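Local coordinates for protein TonB-dependent siderophore receptor (Pseudomonas aeruginosa 39016, PDB 5NEC) that probably takes up ferric siderophores, and probably siderophore-drug conjugates, across the outer membrane in a TonB-dependent way, at residues Lys691-Lys705 and Ala721-Phe733. Sequence-based numbering, arbitrary orientation.
Sequences KNVDFQLNVQNVFDK and AGRTILFSTNFHF
Arg723 reaches across to the turn Asn701-Asp704, at one end of an antiparallel strand pair formed by 693-700 and 724-733. Its CB lies 3.3 Å from Asn701 O and CG passes the same oxygen; CD moves on to Val702 O, and the bend at chi3 (54°) turns the guanidinium back so that NH1 bonds Val702 O in the guanidinium plane at 2.7 Å. NE and CZ pass Val702 O farther off, and NH2 has the Asp704 carboxylate near it by charge alone. Asp704 CB sits over one face of the group. Arg723 N points almost straight at Asp704 OD1 (2.8 Å, 177°), meeting it from above the carboxylate plane, while OD2 makes a long, weak ion pair with Arg265. Asn701 ND2 gives both hydrogens in its amide plane, to Ala721 O and Lys705 O, which fixes its rotation.

Val693, Phe695, Leu697 and Val699 share a largely apolar face with Ile725, Phe727, Thr729 and Phe731, consistent with the lipid side of a beta-barrel. There Phe695 CD1 approaches Phe727 CE2 at 3.7 Å, the rings inclined by 35°, and Thr729 OG1 lies at the Phe695 ring edge. On the other face Gln696, Asn698 and Gln700 bond the carbonyls of Lys63, Asp64 and Thr65, respectively, in the plug domain, while Ser728 OG bonds Thr165.

At the far end, Asn692 ND2 bonds His732 O at 3.0 Å, its amide nearly parallel to the Phe733 ring. Asp694 OD2 comes to the His732 ring edge, 3.2 Å from CE1.

Strand 724-733, the barrel's last, closes it by pairing with the first, 159-167. Backbone bonds from Asp694-Asn730 to Gln700-Thr724 hold the present pair whatever its side chains, so one face can suit lipid while three amides tie wall to plug, probably helping to keep it in place.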
ATOM      1  N   LYS A 691      26.282   2.957  21.286  1.00 71.44           N
ATOM      2  CA  LYS A 691      26.033   3.829  20.138  1.00 70.80           C
ATOM      3  C   LYS A 691      25.893   3.075  18.817  1.00 69.03           C
ATOM      4  O   LYS A 691      25.338   3.611  17.860  1.00 66.67           O
ATOM      5  CB  LYS A 691      27.147   4.881  20.022  1.00 73.91           C
ATOM      6  CG  LYS A 691      28.523   4.340  19.656  1.00 77.05           C
ATOM      7  CD  LYS A 691      29.618   5.326  20.045  1.00 80.06           C
ATOM      8  CE  LYS A 691      30.985   4.858  19.571  1.00 82.98           C
ATOM      9  NZ  LYS A 691      31.965   5.980  19.561  1.00 86.01           N
ATOM     10  N   ASN A 692      26.400   1.843  18.772  1.00 69.42           N
ATOM     11  CA  ASN A 692      26.347   1.004  17.580  1.00 68.71           C
ATOM     12  C   ASN A 692      25.332  -0.152  17.603  1.00 68.44           C
ATOM     13  O   ASN A 692      25.143  -0.767  16.567  1.00 64.89           O
ATOM     14  CB  ASN A 692      27.726   0.407  17.296  1.00 69.52           C
ATOM     15  CG  ASN A 692      28.799   1.451  17.169  1.00 70.61           C
ATOM     16  OD1 ASN A 692      29.731   1.468  17.975  1.00 68.61           O
ATOM     17  ND2 ASN A 692      28.691   2.314  16.160  1.00 69.81           N
ATOM     18  N   VAL A 693      24.710  -0.453  18.744  1.00 67.31           N
ATOM     19  CA  VAL A 693      23.817  -1.610  18.845  1.00 67.04           C
ATOM     20  C   VAL A 693      22.521  -1.251  19.575  1.00 64.83           C
ATOM     21  O   VAL A 693      22.570  -0.767  20.711  1.00 64.49           O
ATOM     22  CB  VAL A 693      24.513  -2.820  19.532  1.00 68.66           C
ATOM     23  CG1 VAL A 693      23.623  -4.063  19.499  1.00 68.21           C
ATOM     24  CG2 VAL A 693      25.840  -3.130  18.835  1.00 69.54           C
ATOM     25  N   ASP A 694      21.382  -1.477  18.911  1.00 64.08           N
ATOM     26  CA  ASP A 694      20.057  -1.415  19.543  1.00 65.11           C
ATOM     27  C   ASP A 694      19.466  -2.814  19.650  1.00 60.99           C
ATOM     28  O   ASP A 694      19.663  -3.638  18.761  1.00 57.74           O
ATOM     29  CB  ASP A 694      19.071  -0.581  18.706  1.00 68.29           C
ATOM     30  CG  ASP A 694      19.373   0.892  18.724  1.00 74.16           C
ATOM     31  OD1 ASP A 694      19.918   1.414  19.710  1.00 78.90           O
ATOM     32  OD2 ASP A 694      19.064   1.557  17.712  1.00 79.92           O
ATOM     33  N   PHE A 695      18.706  -3.038  20.722  1.00 59.46           N
ATOM     34  CA  PHE A 695      17.886  -4.228  20.906  1.00 57.67           C
ATOM     35  C   PHE A 695      16.440  -3.770  20.974  1.00 56.97           C
ATOM     36  O   PHE A 695      16.145  -2.793  21.674  1.00 59.09           O
ATOM     37  CB  PHE A 695      18.301  -4.946  22.191  1.00 59.69           C
ATOM     38  CG  PHE A 695      19.654  -5.570  22.111  1.00 61.44           C
ATOM     39  CD1 PHE A 695      19.866  -6.674  21.290  1.00 60.90           C
ATOM     40  CD2 PHE A 695      20.724  -5.068  22.865  1.00 63.31           C
ATOM     41  CE1 PHE A 695      21.121  -7.257  21.195  1.00 62.62           C
ATOM     42  CE2 PHE A 695      21.978  -5.652  22.782  1.00 64.61           C
ATOM     43  CZ  PHE A 695      22.177  -6.744  21.946  1.00 64.92           C
ATOM     44  N   GLN A 696      15.540  -4.437  20.240  1.00 54.81           N
ATOM     45  CA  GLN A 696      14.113  -4.049  20.227  1.00 54.70           C
ATOM     46  C   GLN A 696      13.172  -5.248  20.414  1.00 52.77           C
ATOM     47  O   GLN A 696      13.425  -6.332  19.897  1.00 51.90           O
ATOM     48  CB  GLN A 696      13.763  -3.290  18.936  1.00 53.48           C
ATOM     49  CG  GLN A 696      12.468  -2.508  19.041  1.00 54.97           C
ATOM     50  CD  GLN A 696      12.209  -1.643  17.831  1.00 55.52           C
ATOM     51  OE1 GLN A 696      12.942  -0.687  17.584  1.00 57.96           O
ATOM     52  NE2 GLN A 696      11.139  -1.950  17.090  1.00 53.14           N
ATOM     53  N   LEU A 697      12.108  -5.052  21.181  1.00 51.95           N
ATOM     54  CA  LEU A 697      11.085  -6.068  21.392  1.00 51.07           C
ATOM     55  C   LEU A 697       9.796  -5.477  20.866  1.00 50.32           C
ATOM     56  O   LEU A 697       9.487  -4.323  21.165  1.00 51.55           O
ATOM     57  CB  LEU A 697      10.940  -6.384  22.893  1.00 51.30           C
ATOM     58  CG  LEU A 697       9.850  -7.372  23.334  1.00 50.98           C
ATOM     59  CD1 LEU A 697      10.041  -8.750  22.717  1.00 49.65           C
ATOM     60  CD2 LEU A 697       9.855  -7.504  24.854  1.00 51.61           C
ATOM     61  N   ASN A 698       9.068  -6.237  20.053  1.00 48.45           N
ATOM     62  CA  ASN A 698       7.727  -5.845  19.615  1.00 47.97           C
ATOM     63  C   ASN A 698       6.741  -6.965  19.926  1.00 47.60           C
ATOM     64  O   ASN A 698       7.030  -8.142  19.683  1.00 48.08           O
ATOM     65  CB  ASN A 698       7.725  -5.556  18.110  1.00 47.59           C
ATOM     66  CG  ASN A 698       8.367  -4.237  17.779  1.00 47.58           C
ATOM     67  OD1 ASN A 698       9.595  -4.142  17.633  1.00 45.51           O
ATOM     68  ND2 ASN A 698       7.531  -3.201  17.652  1.00 47.60           N
ATOM     69  N   VAL A 699       5.586  -6.594  20.454  1.00 46.99           N
ATOM     70  CA  VAL A 699       4.483  -7.523  20.624  1.00 47.21           C
ATOM     71  C   VAL A 699       3.360  -6.983  19.758  1.00 46.84           C
ATOM     72  O   VAL A 699       2.855  -5.885  19.998  1.00 46.76           O
ATOM     73  CB  VAL A 699       4.066  -7.662  22.112  1.00 47.52           C
ATOM     74  CG1 VAL A 699       2.922  -8.661  22.267  1.00 47.64           C
ATOM     75  CG2 VAL A 699       5.249  -8.136  22.940  1.00 46.61           C
ATOM     76  N   GLN A 700       3.018  -7.738  18.722  1.00 47.33           N
ATOM     77  CA  GLN A 700       1.973  -7.364  17.778  1.00 48.95           C
ATOM     78  C   GLN A 700       0.728  -8.125  18.176  1.00 49.18           C
ATOM     79  O   GLN A 700       0.801  -9.338  18.367  1.00 46.55           O
ATOM     80  CB  GLN A 700       2.343  -7.746  16.333  1.00 49.08           C
ATOM     81  CG  GLN A 700       3.757  -7.408  15.886  1.00 51.18           C
ATOM     82  CD  GLN A 700       4.040  -5.920  15.778  1.00 53.48           C
ATOM     83  OE1 GLN A 700       3.288  -5.071  16.274  1.00 57.55           O
ATOM     84  NE2 GLN A 700       5.146  -5.594  15.122  1.00 54.22           N
ATOM     85  N   ASN A 701      -0.400  -7.411  18.265  1.00 49.00           N
ATOM     86  CA  ASN A 701      -1.685  -7.995  18.614  1.00 49.64           C
ATOM     87  C   ASN A 701      -1.550  -8.604  20.011  1.00 51.92           C
ATOM     88  O   ASN A 701      -1.538  -9.813  20.185  1.00 51.55           O
ATOM     89  CB  ASN A 701      -2.104  -9.009  17.554  1.00 48.17           C
ATOM     90  CG  ASN A 701      -3.560  -9.392  17.641  1.00 48.41           C
ATOM     91  OD1 ASN A 701      -4.272  -9.016  18.572  1.00 48.85           O
ATOM     92  ND2 ASN A 701      -4.012 -10.171  16.656  1.00 48.41           N
ATOM     93  N   VAL A 702      -1.433  -7.720  20.999  1.00 53.98           N
ATOM     94  CA  VAL A 702      -1.094  -8.085  22.372  1.00 54.58           C
ATOM     95  C   VAL A 702      -2.127  -9.034  22.966  1.00 55.10           C
ATOM     96  O   VAL A 702      -1.758  -9.985  23.640  1.00 56.09           O
ATOM     97  CB  VAL A 702      -0.917  -6.846  23.279  1.00 55.37           C
ATOM     98  CG1 VAL A 702      -0.754  -7.244  24.749  1.00 56.94           C
ATOM     99  CG2 VAL A 702       0.289  -6.027  22.842  1.00 54.87           C
ATOM    100  N   PHE A 703      -3.403  -8.798  22.685  1.00 55.44           N
ATOM    101  CA  PHE A 703      -4.486  -9.629  23.216  1.00 55.74           C
ATOM    102  C   PHE A 703      -4.908 -10.802  22.297  1.00 54.93           C
ATOM    103  O   PHE A 703      -5.897 -11.472  22.566  1.00 53.20           O
ATOM    104  CB  PHE A 703      -5.659  -8.712  23.618  1.00 56.35           C
ATOM    105  CG  PHE A 703      -5.284  -7.710  24.690  1.00 58.00           C
ATOM    106  CD1 PHE A 703      -5.136  -8.118  26.017  1.00 57.60           C
ATOM    107  CD2 PHE A 703      -5.020  -6.379  24.375  1.00 58.15           C
ATOM    108  CE1 PHE A 703      -4.768  -7.210  27.008  1.00 57.77           C
ATOM    109  CE2 PHE A 703      -4.643  -5.470  25.358  1.00 58.42           C
ATOM    110  CZ  PHE A 703      -4.513  -5.890  26.678  1.00 57.89           C
ATOM    111  N   ASP A 704      -4.138 -11.079  21.246  1.00 54.46           N
ATOM    112  CA  ASP A 704      -4.407 -12.204  20.342  1.00 53.32           C
ATOM    113  C   ASP A 704      -5.828 -12.149  19.766  1.00 51.42           C
ATOM    114  O   ASP A 704      -6.506 -13.158  19.653  1.00 49.38           O
ATOM    115  CB  ASP A 704      -4.147 -13.529  21.082  1.00 55.05           C
ATOM    116  CG  ASP A 704      -3.753 -14.689  20.156  1.00 55.87           C
ATOM    117  OD1 ASP A 704      -3.326 -14.473  18.995  1.00 57.75           O
ATOM    118  OD2 ASP A 704      -3.856 -15.849  20.625  1.00 57.70           O
ATOM    119  N   LYS A 705      -6.271 -10.951  19.405  1.00 51.30           N
ATOM    120  CA  LYS A 705      -7.581 -10.766  18.805  1.00 50.80           C
ATOM    121  C   LYS A 705      -7.619 -11.459  17.452  1.00 49.99           C
ATOM    122  O   LYS A 705      -6.701 -11.299  16.643  1.00 48.75           O
ATOM    123  CB  LYS A 705      -7.868  -9.274  18.645  1.00 52.89           C
ATOM    124  CG  LYS A 705      -9.161  -8.918  17.931  1.00 54.68           C
ATOM    125  CD  LYS A 705     -10.396  -9.353  18.703  1.00 54.97           C
ATOM    126  CE  LYS A 705     -11.645  -8.888  17.978  1.00 56.18           C
ATOM    127  NZ  LYS A 705     -12.825  -8.807  18.884  1.00 58.08           N
ATOM    128  N   ALA A 721      -2.923 -11.854  11.217  1.00 43.57           N
ATOM    129  CA  ALA A 721      -2.023 -12.585  12.077  1.00 43.05           C
ATOM    130  C   ALA A 721      -2.498 -12.481  13.522  1.00 42.80           C
ATOM    131  O   ALA A 721      -3.157 -11.503  13.911  1.00 44.03           O
ATOM    132  CB  ALA A 721      -0.615 -12.037  11.928  1.00 43.41           C
ATOM    133  N   GLY A 722      -2.190 -13.508  14.304  1.00 42.97           N
ATOM    134  CA  GLY A 722      -2.429 -13.483  15.759  1.00 45.70           C
ATOM    135  C   GLY A 722      -1.287 -12.786  16.499  1.00 47.03           C
ATOM    136  O   GLY A 722      -0.481 -12.102  15.882  1.00 46.93           O
ATOM    137  N   ARG A 723      -1.225 -12.974  17.821  1.00 49.57           N
ATOM    138  CA  ARG A 723      -0.135 -12.454  18.634  1.00 50.33           C
ATOM    139  C   ARG A 723       1.223 -12.921  18.107  1.00 48.40           C
ATOM    140  O   ARG A 723       1.441 -14.106  17.861  1.00 45.87           O
ATOM    141  CB  ARG A 723      -0.275 -12.823  20.126  1.00 53.23           C
ATOM    142  CG  ARG A 723       0.913 -12.354  20.958  1.00 56.19           C
ATOM    143  CD  ARG A 723       0.637 -12.266  22.446  1.00 61.08           C
ATOM    144  NE  ARG A 723       0.120 -13.529  22.975  1.00 65.58           N
ATOM    145  CZ  ARG A 723      -1.023 -13.690  23.657  1.00 69.95           C
ATOM    146  NH1 ARG A 723      -1.827 -12.667  23.965  1.00 71.62           N
ATOM    147  NH2 ARG A 723      -1.381 -14.911  24.054  1.00 70.86           N
ATOM    148  N   THR A 724       2.124 -11.960  17.952  1.00 48.22           N
ATOM    149  CA  THR A 724       3.450 -12.200  17.427  1.00 48.69           C
ATOM    150  C   THR A 724       4.454 -11.397  18.260  1.00 49.45           C
ATOM    151  O   THR A 724       4.262 -10.204  18.507  1.00 47.84           O
ATOM    152  CB  THR A 724       3.494 -11.806  15.949  1.00 48.40           C
ATOM    153  OG1 THR A 724       2.488 -12.554  15.250  1.00 47.25           O
ATOM    154  CG2 THR A 724       4.852 -12.092  15.334  1.00 50.08           C
ATOM    155  N   ILE A 725       5.518 -12.072  18.689  1.00 50.41           N
ATOM    156  CA  ILE A 725       6.584 -11.470  19.496  1.00 50.72           C
ATOM    157  C   ILE A 725       7.846 -11.436  18.630  1.00 50.52           C
ATOM    158  O   ILE A 725       8.257 -12.470  18.109  1.00 50.27           O
ATOM    159  CB  ILE A 725       6.795 -12.266  20.810  1.00 51.48           C
ATOM    160  CG1 ILE A 725       5.479 -12.276  21.616  1.00 51.02           C
ATOM    161  CG2 ILE A 725       7.930 -11.663  21.643  1.00 52.43           C
ATOM    162  CD1 ILE A 725       5.459 -13.154  22.836  1.00 51.36           C
ATOM    163  N   LEU A 726       8.431 -10.251  18.451  1.00 52.58           N
ATOM    164  CA  LEU A 726       9.640 -10.085  17.614  1.00 54.08           C
ATOM    165  C   LEU A 726      10.770  -9.489  18.459  1.00 54.98           C
ATOM    166  O   LEU A 726      10.555  -8.515  19.180  1.00 54.53           O
ATOM    167  CB  LEU A 726       9.346  -9.175  16.407  1.00 54.55           C
ATOM    168  CG  LEU A 726       8.181  -9.555  15.469  1.00 55.37           C
ATOM    169  CD1 LEU A 726       7.864  -8.415  14.505  1.00 55.51           C
ATOM    170  CD2 LEU A 726       8.460 -10.848  14.711  1.00 55.12           C
ATOM    171  N   PHE A 727      11.955 -10.095  18.392  1.00 56.67           N
ATOM    172  CA  PHE A 727      13.162  -9.549  19.005  1.00 57.55           C
ATOM    173  C   PHE A 727      14.124  -9.151  17.905  1.00 56.40           C
ATOM    174  O   PHE A 727      14.492  -9.985  17.090  1.00 56.59           O
ATOM    175  CB  PHE A 727      13.853 -10.567  19.927  1.00 59.23           C
ATOM    176  CG  PHE A 727      14.888  -9.943  20.843  1.00 63.20           C
ATOM    177  CD1 PHE A 727      14.529  -9.429  22.104  1.00 64.90           C
ATOM    178  CD2 PHE A 727      16.235  -9.854  20.456  1.00 65.53           C
ATOM    179  CE1 PHE A 727      15.491  -8.848  22.941  1.00 66.94           C
ATOM    180  CE2 PHE A 727      17.194  -9.272  21.298  1.00 66.27           C
ATOM    181  CZ  PHE A 727      16.822  -8.767  22.541  1.00 65.84           C
ATOM    182  N   SER A 728      14.545  -7.892  17.906  1.00 57.22           N
ATOM    183  CA  SER A 728      15.494  -7.352  16.910  1.00 57.37           C
ATOM    184  C   SER A 728      16.815  -6.943  17.533  1.00 56.99           C
ATOM    185  O   SER A 728      16.828  -6.361  18.608  1.00 54.28           O
ATOM    186  CB  SER A 728      14.896  -6.124  16.228  1.00 56.01           C
ATOM    187  OG  SER A 728      13.876  -6.542  15.359  1.00 59.72           O
ATOM    188  N   THR A 729      17.910  -7.244  16.830  1.00 57.36           N
ATOM    189  CA  THR A 729      19.233  -6.705  17.120  1.00 58.76           C
ATOM    190  C   THR A 729      19.613  -5.837  15.907  1.00 60.34           C
ATOM    191  O   THR A 729      19.721  -6.369  14.799  1.00 57.94           O
ATOM    192  CB  THR A 729      20.264  -7.844  17.294  1.00 59.77           C
ATOM    193  OG1 THR A 729      19.867  -8.708  18.370  1.00 60.71           O
ATOM    194  CG2 THR A 729      21.673  -7.291  17.573  1.00 59.83           C
ATOM    195  N   ASN A 730      19.815  -4.526  16.116  1.00 61.48           N
ATOM    196  CA  ASN A 730      20.244  -3.595  15.044  1.00 63.05           C
ATOM    197  C   ASN A 730      21.660  -3.037  15.259  1.00 63.55           C
ATOM    198  O   ASN A 730      21.963  -2.573  16.345  1.00 63.78           O
ATOM    199  CB  ASN A 730      19.238  -2.452  14.905  1.00 63.48           C
ATOM    200  CG  ASN A 730      17.857  -2.953  14.521  1.00 66.03           C
ATOM    201  OD1 ASN A 730      16.893  -2.883  15.297  1.00 68.87           O
ATOM    202  ND2 ASN A 730      17.762  -3.520  13.330  1.00 68.33           N
ATOM    203  N   PHE A 731      22.494  -3.114  14.217  1.00 65.07           N
ATOM    204  CA  PHE A 731      23.837  -2.543  14.176  1.00 66.99           C
ATOM    205  C   PHE A 731      23.788  -1.274  13.331  1.00 68.64           C
ATOM    206  O   PHE A 731      23.075  -1.236  12.331  1.00 64.98           O
ATOM    207  CB  PHE A 731      24.826  -3.498  13.492  1.00 69.46           C
ATOM    208  CG  PHE A 731      25.038  -4.810  14.207  1.00 74.41           C
ATOM    209  CD1 PHE A 731      24.297  -5.948  13.845  1.00 77.38           C
ATOM    210  CD2 PHE A 731      26.020  -4.945  15.211  1.00 76.75           C
ATOM    211  CE1 PHE A 731      24.521  -7.181  14.481  1.00 78.00           C
ATOM    212  CE2 PHE A 731      26.246  -6.179  15.839  1.00 76.95           C
ATOM    213  CZ  PHE A 731      25.493  -7.294  15.475  1.00 78.46           C
ATOM    214  N   HIS A 732      24.534  -0.237  13.725  1.00 71.86           N
ATOM    215  CA  HIS A 732      24.744   0.946  12.870  1.00 75.05           C
ATOM    216  C   HIS A 732      26.070   1.603  13.206  1.00 75.64           C
ATOM    217  O   HIS A 732      26.319   1.935  14.348  1.00 79.85           O
ATOM    218  CB  HIS A 732      23.598   1.966  12.953  1.00 76.90           C
ATOM    219  CG  HIS A 732      23.040   2.130  14.318  1.00 81.87           C
ATOM    220  ND1 HIS A 732      22.100   1.266  14.835  1.00 83.76           N
ATOM    221  CD2 HIS A 732      23.280   3.050  15.279  1.00 86.80           C
ATOM    222  CE1 HIS A 732      21.789   1.639  16.060  1.00 86.06           C
ATOM    223  NE2 HIS A 732      22.482   2.725  16.353  1.00 89.65           N
ATOM    224  N   PHE A 733      26.919   1.741  12.192  1.00 76.38           N
ATOM    225  CA  PHE A 733      28.255   2.305  12.322  1.00 76.45           C
ATOM    226  C   PHE A 733      28.318   3.512  11.383  1.00 75.90           C
ATOM    227  O   PHE A 733      28.219   3.351  10.170  1.00 73.22           O
ATOM    228  CB  PHE A 733      29.299   1.265  11.928  1.00 77.03           C
ATOM    229  CG  PHE A 733      29.304   0.031  12.801  1.00 79.51           C
ATOM    230  CD1 PHE A 733      28.462  -1.051  12.521  1.00 79.30           C
ATOM    231  CD2 PHE A 733      30.167  -0.064  13.890  1.00 82.39           C
ATOM    232  CE1 PHE A 733      28.474  -2.195  13.317  1.00 80.22           C
ATOM    233  CE2 PHE A 733      30.186  -1.208  14.688  1.00 83.10           C
ATOM    234  CZ  PHE A 733      29.334  -2.275  14.405  1.00 82.24           C
TER